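Local coordinates for protein D-glycero-D-manno-heptose 1-phosphate kinase (Bacteroides thetaiotaomicron, PDB 3K85) that probably uses ATP to phosphorylate a sugar substrate, taken to be D-glycero-D-manno-heptose 1-phosphate, as a member of the GHMP kinase family, at residues L185-M199 / K243-A255. Residues are numbered along the deposited sequence; the frame is centred on the assembly and turned at random.
Sequences LKMKRWIVDELESSM and KLALLKGDVGEFA
Ile-191 packs against the turn at Gly-249, where helix 230-246 gives way to helix 251-264. Its CG2 lies 3.2 Å from Leu-246 O and its CD1 3.5 Å from Leu-247 O, a branched aliphatic side chain laid against both carbonyl oxygens. Trp-190 flanks the same turn, with CH2 3.7 Å from Gly-249 CA; CG1 of Ile-191 sits over the centre of one indole face. Cut back to an alanine here, the side chain loses CG1, CG2 and CD1, which would probably leave a gap beside the two carbonyls and the indole without that packing partner. Gly-249, with positive phi (83°), is the C-prime residue of a Schellman motif (Asp-250 N to Ala-245 O, weaker Gly-249 N to Leu-246 O); a CB would jam against the preceding carbonyl O and run into Trp-190.

Farther along helix 189-197, Leu-195 (chi1 -165°) reaches out with CD1, one methyl touching both Leu-246 CD2 (3.6 Å) and Phe-254. Valine's fork suits Val-251: CG1 meets CB of Ser-198, CG2 the aliphatic CG of Glu-194. Selenomethionine Met-187 has a flexible chain, bent at chi2 and chi3, that brings SE to 3.9 Å from Leu-247 CD2, while a water links Lys-188 NZ to Leu-247 O.

Asp-250 N-caps the helix bearing Val-251 and Phe-254, accepting from Glu-253 N. The axes of helix 189-197 and residues 251-255 cross at -46°, 11.3 Å apart, so side chains bridge them. Leu-14 of strand 4-15 touches Leu-246 and Phe-254, strand 303-306 backs Met-199 and Phe-254, and Val-182 of the second subunit packs on Leu-247.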
ATOM      1  N   LEU A 185      -1.955   1.841   1.184  1.00 25.11           N
ATOM      2  CA  LEU A 185      -0.523   1.875   1.481  1.00 27.65           C
ATOM      3  C   LEU A 185      -0.039   0.960   2.610  1.00 29.46           C
ATOM      4  O   LEU A 185      -0.574   1.006   3.715  1.00 31.56           O
ATOM      5  CB  LEU A 185      -0.092   3.307   1.823  1.00 27.47           C
ATOM      6  CG  LEU A 185      -0.373   4.462   0.857  1.00 28.68           C
ATOM      7  CD1 LEU A 185       0.102   5.765   1.510  1.00 28.91           C
ATOM      8  CD2 LEU A 185       0.345   4.237  -0.464  1.00 29.06           C
ATOM      9  N   LYS A 186       0.973   0.135   2.334  1.00 30.31           N
ATOM     10  CA  LYS A 186       1.551  -0.714   3.375  1.00 31.65           C
ATOM     11  C   LYS A 186       2.418   0.222   4.206  1.00 31.21           C
ATOM     12  O   LYS A 186       3.310   0.866   3.671  1.00 33.00           O
ATOM     13  CB  LYS A 186       2.475  -1.799   2.803  1.00 32.83           C
ATOM     14  CG  LYS A 186       1.801  -2.949   2.098  1.00 34.72           C
ATOM     15  CD  LYS A 186       2.706  -4.187   2.055  1.00 36.31           C
ATOM     16  CE  LYS A 186       4.084  -3.876   1.489  1.00 38.18           C
ATOM     17  NZ  LYS A 186       4.844  -5.110   1.193  1.00 36.09           N
HETATM   18  N   MSE A 187       2.172   0.319   5.501  1.00 31.28           N
HETATM   19  CA  MSE A 187       2.998   1.196   6.313  1.00 33.18           C
HETATM   20  C   MSE A 187       3.939   0.385   7.193  1.00 32.01           C
HETATM   21  O   MSE A 187       3.495  -0.479   7.944  1.00 31.62           O
HETATM   22  CB  MSE A 187       2.126   2.108   7.180  1.00 36.92           C
HETATM   23  CG  MSE A 187       1.433   3.225   6.413  1.00 46.57           C
HETATM   24 SE   MSE A 187       2.642   4.594   5.675  1.00 61.35          SE
HETATM   25  CE  MSE A 187       3.192   5.409   7.334  1.00 54.73           C
ATOM     26  N   LYS A 188       5.238   0.641   7.080  1.00 30.88           N
ATOM     27  CA  LYS A 188       6.204  -0.061   7.919  1.00 32.89           C
ATOM     28  C   LYS A 188       5.809   0.118   9.396  1.00 30.09           C
ATOM     29  O   LYS A 188       5.441   1.208   9.820  1.00 28.60           O
ATOM     30  CB  LYS A 188       7.619   0.471   7.661  1.00 36.24           C
ATOM     31  CG  LYS A 188       8.146   0.103   6.273  1.00 42.65           C
ATOM     32  CD  LYS A 188       9.665  -0.004   6.237  1.00 47.75           C
ATOM     33  CE  LYS A 188      10.347   1.363   6.365  1.00 52.06           C
ATOM     34  NZ  LYS A 188      10.175   2.223   5.150  1.00 53.26           N
ATOM     35  N   ARG A 189       5.873  -0.955  10.173  1.00 28.31           N
ATOM     36  CA  ARG A 189       5.481  -0.895  11.574  1.00 27.75           C
ATOM     37  C   ARG A 189       6.166   0.199  12.394  1.00 26.68           C
ATOM     38  O   ARG A 189       5.522   0.840  13.230  1.00 28.01           O
ATOM     39  CB  ARG A 189       5.709  -2.254  12.260  1.00 29.37           C
ATOM     40  CG  ARG A 189       5.259  -2.253  13.718  1.00 31.52           C
ATOM     41  CD  ARG A 189       5.611  -3.536  14.442  1.00 34.36           C
ATOM     42  NE  ARG A 189       7.053  -3.743  14.538  1.00 35.12           N
ATOM     43  CZ  ARG A 189       7.616  -4.785  15.145  1.00 37.30           C
ATOM     44  NH1 ARG A 189       6.852  -5.716  15.709  1.00 35.45           N
ATOM     45  NH2 ARG A 189       8.940  -4.896  15.189  1.00 37.29           N
ATOM     46  N   TRP A 190       7.457   0.417  12.171  1.00 22.64           N
ATOM     47  CA  TRP A 190       8.153   1.431  12.937  1.00 22.46           C
ATOM     48  C   TRP A 190       7.676   2.852  12.650  1.00 21.51           C
ATOM     49  O   TRP A 190       7.766   3.722  13.511  1.00 21.41           O
ATOM     50  CB  TRP A 190       9.665   1.334  12.721  1.00 22.43           C
ATOM     51  CG  TRP A 190      10.158   1.927  11.440  1.00 25.05           C
ATOM     52  CD1 TRP A 190      10.433   1.263  10.286  1.00 25.75           C
ATOM     53  CD2 TRP A 190      10.469   3.306  11.193  1.00 25.89           C
ATOM     54  NE1 TRP A 190      10.898   2.133   9.335  1.00 26.77           N
ATOM     55  CE2 TRP A 190      10.931   3.396   9.864  1.00 28.63           C
ATOM     56  CE3 TRP A 190      10.400   4.470  11.963  1.00 24.37           C
ATOM     57  CZ2 TRP A 190      11.328   4.613   9.286  1.00 27.47           C
ATOM     58  CZ3 TRP A 190      10.792   5.683  11.386  1.00 25.44           C
ATOM     59  CH2 TRP A 190      11.250   5.740  10.062  1.00 26.44           C
ATOM     60  N   ILE A 191       7.170   3.096  11.447  1.00 22.32           N
ATOM     61  CA  ILE A 191       6.673   4.434  11.100  1.00 22.50           C
ATOM     62  C   ILE A 191       5.352   4.650  11.838  1.00 22.24           C
ATOM     63  O   ILE A 191       5.083   5.727  12.381  1.00 22.23           O
ATOM     64  CB  ILE A 191       6.446   4.568   9.566  1.00 22.49           C
ATOM     65  CG1 ILE A 191       7.798   4.543   8.850  1.00 18.57           C
ATOM     66  CG2 ILE A 191       5.681   5.847   9.244  1.00 19.02           C
ATOM     67  CD1 ILE A 191       7.673   4.513   7.349  1.00 18.20           C
ATOM     68  N   VAL A 192       4.544   3.601  11.875  1.00 21.71           N
ATOM     69  CA  VAL A 192       3.259   3.661  12.548  1.00 23.24           C
ATOM     70  C   VAL A 192       3.467   3.878  14.036  1.00 24.72           C
ATOM     71  O   VAL A 192       2.802   4.726  14.637  1.00 23.67           O
ATOM     72  CB  VAL A 192       2.462   2.372  12.333  1.00 22.98           C
ATOM     73  CG1 VAL A 192       1.125   2.453  13.067  1.00 21.57           C
ATOM     74  CG2 VAL A 192       2.245   2.160  10.846  1.00 22.61           C
ATOM     75  N   ASP A 193       4.377   3.107  14.633  1.00 25.20           N
ATOM     76  CA  ASP A 193       4.685   3.262  16.054  1.00 27.90           C
ATOM     77  C   ASP A 193       5.277   4.653  16.326  1.00 27.88           C
ATOM     78  O   ASP A 193       4.940   5.300  17.321  1.00 28.95           O
ATOM     79  CB  ASP A 193       5.683   2.194  16.528  1.00 28.84           C
ATOM     80  CG  ASP A 193       5.031   0.851  16.763  1.00 30.17           C
ATOM     81  OD1 ASP A 193       3.930   0.810  17.350  1.00 32.85           O
ATOM     82  OD2 ASP A 193       5.625  -0.169  16.374  1.00 32.59           O
ATOM     83  N   GLU A 194       6.159   5.110  15.445  1.00 28.02           N
ATOM     84  CA  GLU A 194       6.759   6.427  15.627  1.00 29.76           C
ATOM     85  C   GLU A 194       5.689   7.499  15.558  1.00 31.04           C
ATOM     86  O   GLU A 194       5.693   8.427  16.364  1.00 30.66           O
ATOM     87  CB  GLU A 194       7.807   6.711  14.551  1.00 30.26           C
ATOM     88  CG  GLU A 194       8.519   8.050  14.733  1.00 29.90           C
ATOM     89  CD  GLU A 194       9.382   8.099  15.993  1.00 31.89           C
ATOM     90  OE1 GLU A 194       9.332   7.144  16.800  1.00 32.12           O
ATOM     91  OE2 GLU A 194      10.111   9.100  16.177  1.00 31.03           O
ATOM     92  N   LEU A 195       4.781   7.378  14.587  1.00 29.98           N
ATOM     93  CA  LEU A 195       3.717   8.355  14.427  1.00 29.26           C
ATOM     94  C   LEU A 195       2.764   8.316  15.620  1.00 30.78           C
ATOM     95  O   LEU A 195       2.335   9.364  16.107  1.00 30.68           O
ATOM     96  CB  LEU A 195       2.935   8.104  13.128  1.00 29.53           C
ATOM     97  CG  LEU A 195       2.029   9.261  12.678  1.00 30.99           C
ATOM     98  CD1 LEU A 195       2.882  10.411  12.138  1.00 28.26           C
ATOM     99  CD2 LEU A 195       1.065   8.784  11.613  1.00 31.91           C
ATOM    100  N   GLU A 196       2.431   7.115  16.091  1.00 30.13           N
ATOM    101  CA  GLU A 196       1.525   6.994  17.230  1.00 32.48           C
ATOM    102  C   GLU A 196       2.097   7.625  18.500  1.00 33.08           C
ATOM    103  O   GLU A 196       1.364   8.251  19.262  1.00 34.45           O
ATOM    104  CB  GLU A 196       1.167   5.528  17.497  1.00 32.84           C
ATOM    105  CG  GLU A 196       0.406   4.868  16.356  1.00 36.68           C
ATOM    106  CD  GLU A 196       0.038   3.420  16.640  1.00 37.34           C
ATOM    107  OE1 GLU A 196       0.908   2.660  17.126  1.00 39.89           O
ATOM    108  OE2 GLU A 196      -1.116   3.038  16.364  1.00 35.90           O
ATOM    109  N   SER A 197       3.397   7.479  18.739  1.00 32.95           N
ATOM    110  CA  SER A 197       3.982   8.075  19.943  1.00 34.58           C
ATOM    111  C   SER A 197       4.228   9.582  19.774  1.00 33.51           C
ATOM    112  O   SER A 197       4.575  10.276  20.730  1.00 32.69           O
ATOM    113  CB  SER A 197       5.285   7.361  20.318  1.00 34.30           C
ATOM    114  OG  SER A 197       6.231   7.443  19.277  1.00 37.13           O
ATOM    115  N   SER A 198       4.028  10.071  18.550  1.00 32.76           N
ATOM    116  CA  SER A 198       4.204  11.478  18.217  1.00 31.94           C
ATOM    117  C   SER A 198       2.861  12.201  18.099  1.00 32.67           C
ATOM    118  O   SER A 198       2.819  13.364  17.704  1.00 32.44           O
ATOM    119  CB  SER A 198       4.943  11.622  16.882  1.00 31.84           C
ATOM    120  OG  SER A 198       6.255  11.101  16.936  1.00 33.72           O
HETATM  121  N   MSE A 199       1.763  11.536  18.435  1.00 34.89           N
HETATM  122  CA  MSE A 199       0.461  12.191  18.305  1.00 39.13           C
HETATM  123  C   MSE A 199      -0.477  12.174  19.494  1.00 38.51           C
HETATM  124  O   MSE A 199      -0.555  11.206  20.250  1.00 36.33           O
HETATM  125  CB  MSE A 199      -0.291  11.633  17.100  1.00 43.94           C
HETATM  126  CG  MSE A 199       0.204  12.153  15.776  1.00 52.98           C
HETATM  127 SE   MSE A 199      -0.621  11.226  14.295  1.00 68.11          SE
HETATM  128  CE  MSE A 199      -2.485  11.393  14.826  1.00 61.28           C
ATOM    129  N   LYS A 243       1.986  12.402   2.121  1.00 32.19           N
ATOM    130  CA  LYS A 243       2.195  11.006   1.754  1.00 32.29           C
ATOM    131  C   LYS A 243       3.689  10.737   1.704  1.00 33.02           C
ATOM    132  O   LYS A 243       4.206   9.846   2.386  1.00 32.58           O
ATOM    133  CB  LYS A 243       1.597  10.697   0.381  1.00 30.69           C
ATOM    134  CG  LYS A 243       1.760   9.236  -0.018  1.00 29.98           C
ATOM    135  CD  LYS A 243       1.291   8.970  -1.431  1.00 28.68           C
ATOM    136  CE  LYS A 243       2.185   9.653  -2.449  1.00 29.27           C
ATOM    137  NZ  LYS A 243       1.846   9.219  -3.829  1.00 31.69           N
ATOM    138  N   LEU A 244       4.377  11.534   0.897  1.00 33.20           N
ATOM    139  CA  LEU A 244       5.809  11.398   0.721  1.00 34.67           C
ATOM    140  C   LEU A 244       6.612  11.582   2.021  1.00 35.07           C
ATOM    141  O   LEU A 244       7.696  11.016   2.169  1.00 32.75           O
ATOM    142  CB  LEU A 244       6.276  12.377  -0.356  1.00 37.42           C
ATOM    143  CG  LEU A 244       7.776  12.428  -0.649  1.00 43.28           C
ATOM    144  CD1 LEU A 244       8.311  11.030  -0.981  1.00 43.40           C
ATOM    145  CD2 LEU A 244       8.021  13.413  -1.794  1.00 45.58           C
ATOM    146  N   ALA A 245       6.081  12.359   2.963  1.00 33.64           N
ATOM    147  CA  ALA A 245       6.771  12.573   4.230  1.00 32.66           C
ATOM    148  C   ALA A 245       6.629  11.353   5.143  1.00 33.10           C
ATOM    149  O   ALA A 245       7.615  10.858   5.683  1.00 32.64           O
ATOM    150  CB  ALA A 245       6.216  13.804   4.928  1.00 35.17           C
ATOM    151  N   LEU A 246       5.401  10.873   5.310  1.00 31.72           N
ATOM    152  CA  LEU A 246       5.139   9.719   6.166  1.00 32.33           C
ATOM    153  C   LEU A 246       5.654   8.375   5.646  1.00 33.32           C
ATOM    154  O   LEU A 246       5.893   7.458   6.438  1.00 33.31           O
ATOM    155  CB  LEU A 246       3.645   9.594   6.444  1.00 31.90           C
ATOM    156  CG  LEU A 246       3.039  10.628   7.386  1.00 31.90           C
ATOM    157  CD1 LEU A 246       1.592  10.245   7.643  1.00 30.58           C
ATOM    158  CD2 LEU A 246       3.817  10.671   8.698  1.00 29.89           C
ATOM    159  N   LEU A 247       5.803   8.242   4.331  1.00 33.26           N
ATOM    160  CA  LEU A 247       6.307   6.997   3.767  1.00 34.33           C
ATOM    161  C   LEU A 247       7.777   6.810   4.134  1.00 36.44           C
ATOM    162  O   LEU A 247       8.303   5.696   4.079  1.00 37.03           O
ATOM    163  CB  LEU A 247       6.162   6.991   2.246  1.00 35.16           C
ATOM    164  CG  LEU A 247       4.757   6.797   1.680  1.00 35.29           C
ATOM    165  CD1 LEU A 247       4.827   6.785   0.159  1.00 36.25           C
ATOM    166  CD2 LEU A 247       4.163   5.499   2.207  1.00 34.21           C
ATOM    167  N   LYS A 248       8.438   7.906   4.497  1.00 37.63           N
ATOM    168  CA  LYS A 248       9.846   7.866   4.877  1.00 38.38           C
ATOM    169  C   LYS A 248      10.011   7.946   6.400  1.00 36.68           C
ATOM    170  O   LYS A 248      11.115   7.796   6.920  1.00 36.86           O
ATOM    171  CB  LYS A 248      10.615   9.014   4.200  1.00 41.52           C
ATOM    172  CG  LYS A 248      10.862   8.806   2.702  1.00 45.58           C
ATOM    173  CD  LYS A 248      11.806   9.871   2.134  1.00 49.49           C
ATOM    174  CE  LYS A 248      12.439   9.452   0.794  1.00 49.92           C
ATOM    175  NZ  LYS A 248      11.465   9.352  -0.338  1.00 50.94           N
ATOM    176  N   GLY A 249       8.905   8.174   7.105  1.00 34.11           N
ATOM    177  CA  GLY A 249       8.951   8.261   8.555  1.00 31.94           C
ATOM    178  C   GLY A 249       9.355   9.637   9.052  1.00 31.38           C
ATOM    179  O   GLY A 249       9.666   9.830  10.231  1.00 28.61           O
ATOM    180  N   ASP A 250       9.351  10.608   8.153  1.00 30.48           N
ATOM    181  CA  ASP A 250       9.723  11.960   8.531  1.00 29.73           C
ATOM    182  C   ASP A 250       8.570  12.649   9.251  1.00 27.90           C
ATOM    183  O   ASP A 250       7.828  13.429   8.654  1.00 27.67           O
ATOM    184  CB  ASP A 250      10.106  12.760   7.290  1.00 30.53           C
ATOM    185  CG  ASP A 250      10.769  14.072   7.631  1.00 33.67           C
ATOM    186  OD1 ASP A 250      10.362  14.715   8.625  1.00 36.02           O
ATOM    187  OD2 ASP A 250      11.693  14.470   6.894  1.00 35.52           O
ATOM    188  N   VAL A 251       8.422  12.369  10.537  1.00 28.76           N
ATOM    189  CA  VAL A 251       7.351  12.980  11.316  1.00 31.51           C
ATOM    190  C   VAL A 251       7.546  14.494  11.463  1.00 32.45           C
ATOM    191  O   VAL A 251       6.574  15.246  11.537  1.00 31.52           O
ATOM    192  CB  VAL A 251       7.243  12.340  12.719  1.00 32.58           C
ATOM    193  CG1 VAL A 251       6.036  12.915  13.472  1.00 33.84           C
ATOM    194  CG2 VAL A 251       7.094  10.838  12.584  1.00 32.50           C
ATOM    195  N   GLY A 252       8.803  14.932  11.501  1.00 32.48           N
ATOM    196  CA  GLY A 252       9.093  16.349  11.622  1.00 34.31           C
ATOM    197  C   GLY A 252       8.520  17.102  10.434  1.00 36.68           C
ATOM    198  O   GLY A 252       7.900  18.161  10.591  1.00 35.98           O
ATOM    199  N   GLU A 253       8.717  16.550   9.237  1.00 36.53           N
ATOM    200  CA  GLU A 253       8.199  17.179   8.035  1.00 36.19           C
ATOM    201  C   GLU A 253       6.676  17.184   8.091  1.00 36.22           C
ATOM    202  O   GLU A 253       6.033  18.117   7.613  1.00 37.35           O
ATOM    203  CB  GLU A 253       8.673  16.433   6.790  1.00 36.39           C
ATOM    204  CG  GLU A 253       8.142  17.016   5.484  1.00 38.49           C
ATOM    205  CD  GLU A 253       8.586  18.460   5.239  1.00 41.37           C
ATOM    206  OE1 GLU A 253       8.197  19.028   4.189  1.00 39.88           O
ATOM    207  OE2 GLU A 253       9.321  19.021   6.086  1.00 40.46           O
ATOM    208  N   PHE A 254       6.100  16.142   8.686  1.00 34.50           N
ATOM    209  CA  PHE A 254       4.650  16.059   8.798  1.00 33.20           C
ATOM    210  C   PHE A 254       4.168  17.191   9.701  1.00 32.79           C
ATOM    211  O   PHE A 254       3.146  17.831   9.441  1.00 31.19           O
ATOM    212  CB  PHE A 254       4.229  14.694   9.366  1.00 30.72           C
ATOM    213  CG  PHE A 254       2.749  14.567   9.620  1.00 30.10           C
ATOM    214  CD1 PHE A 254       1.822  14.945   8.648  1.00 30.40           C
ATOM    215  CD2 PHE A 254       2.282  14.070  10.832  1.00 29.62           C
ATOM    216  CE1 PHE A 254       0.453  14.829   8.884  1.00 29.38           C
ATOM    217  CE2 PHE A 254       0.920  13.947  11.082  1.00 27.91           C
ATOM    218  CZ  PHE A 254       0.001  14.326  10.109  1.00 31.49           C
ATOM    219  N   ALA A 255       4.919  17.438  10.764  1.00 33.91           N
ATOM    220  CA  ALA A 255       4.577  18.500  11.701  1.00 35.83           C
ATOM    221  C   ALA A 255       4.611  19.849  10.964  1.00 34.48           C
ATOM    222  O   ALA A 255       3.693  20.661  11.075  1.00 33.54           O
ATOM    223  CB  ALA A 255       5.571  18.498  12.880  1.00 34.59           C
TER
HETATM  224  O   HOH W   1       7.691   3.283   3.596  1.00 38.89           O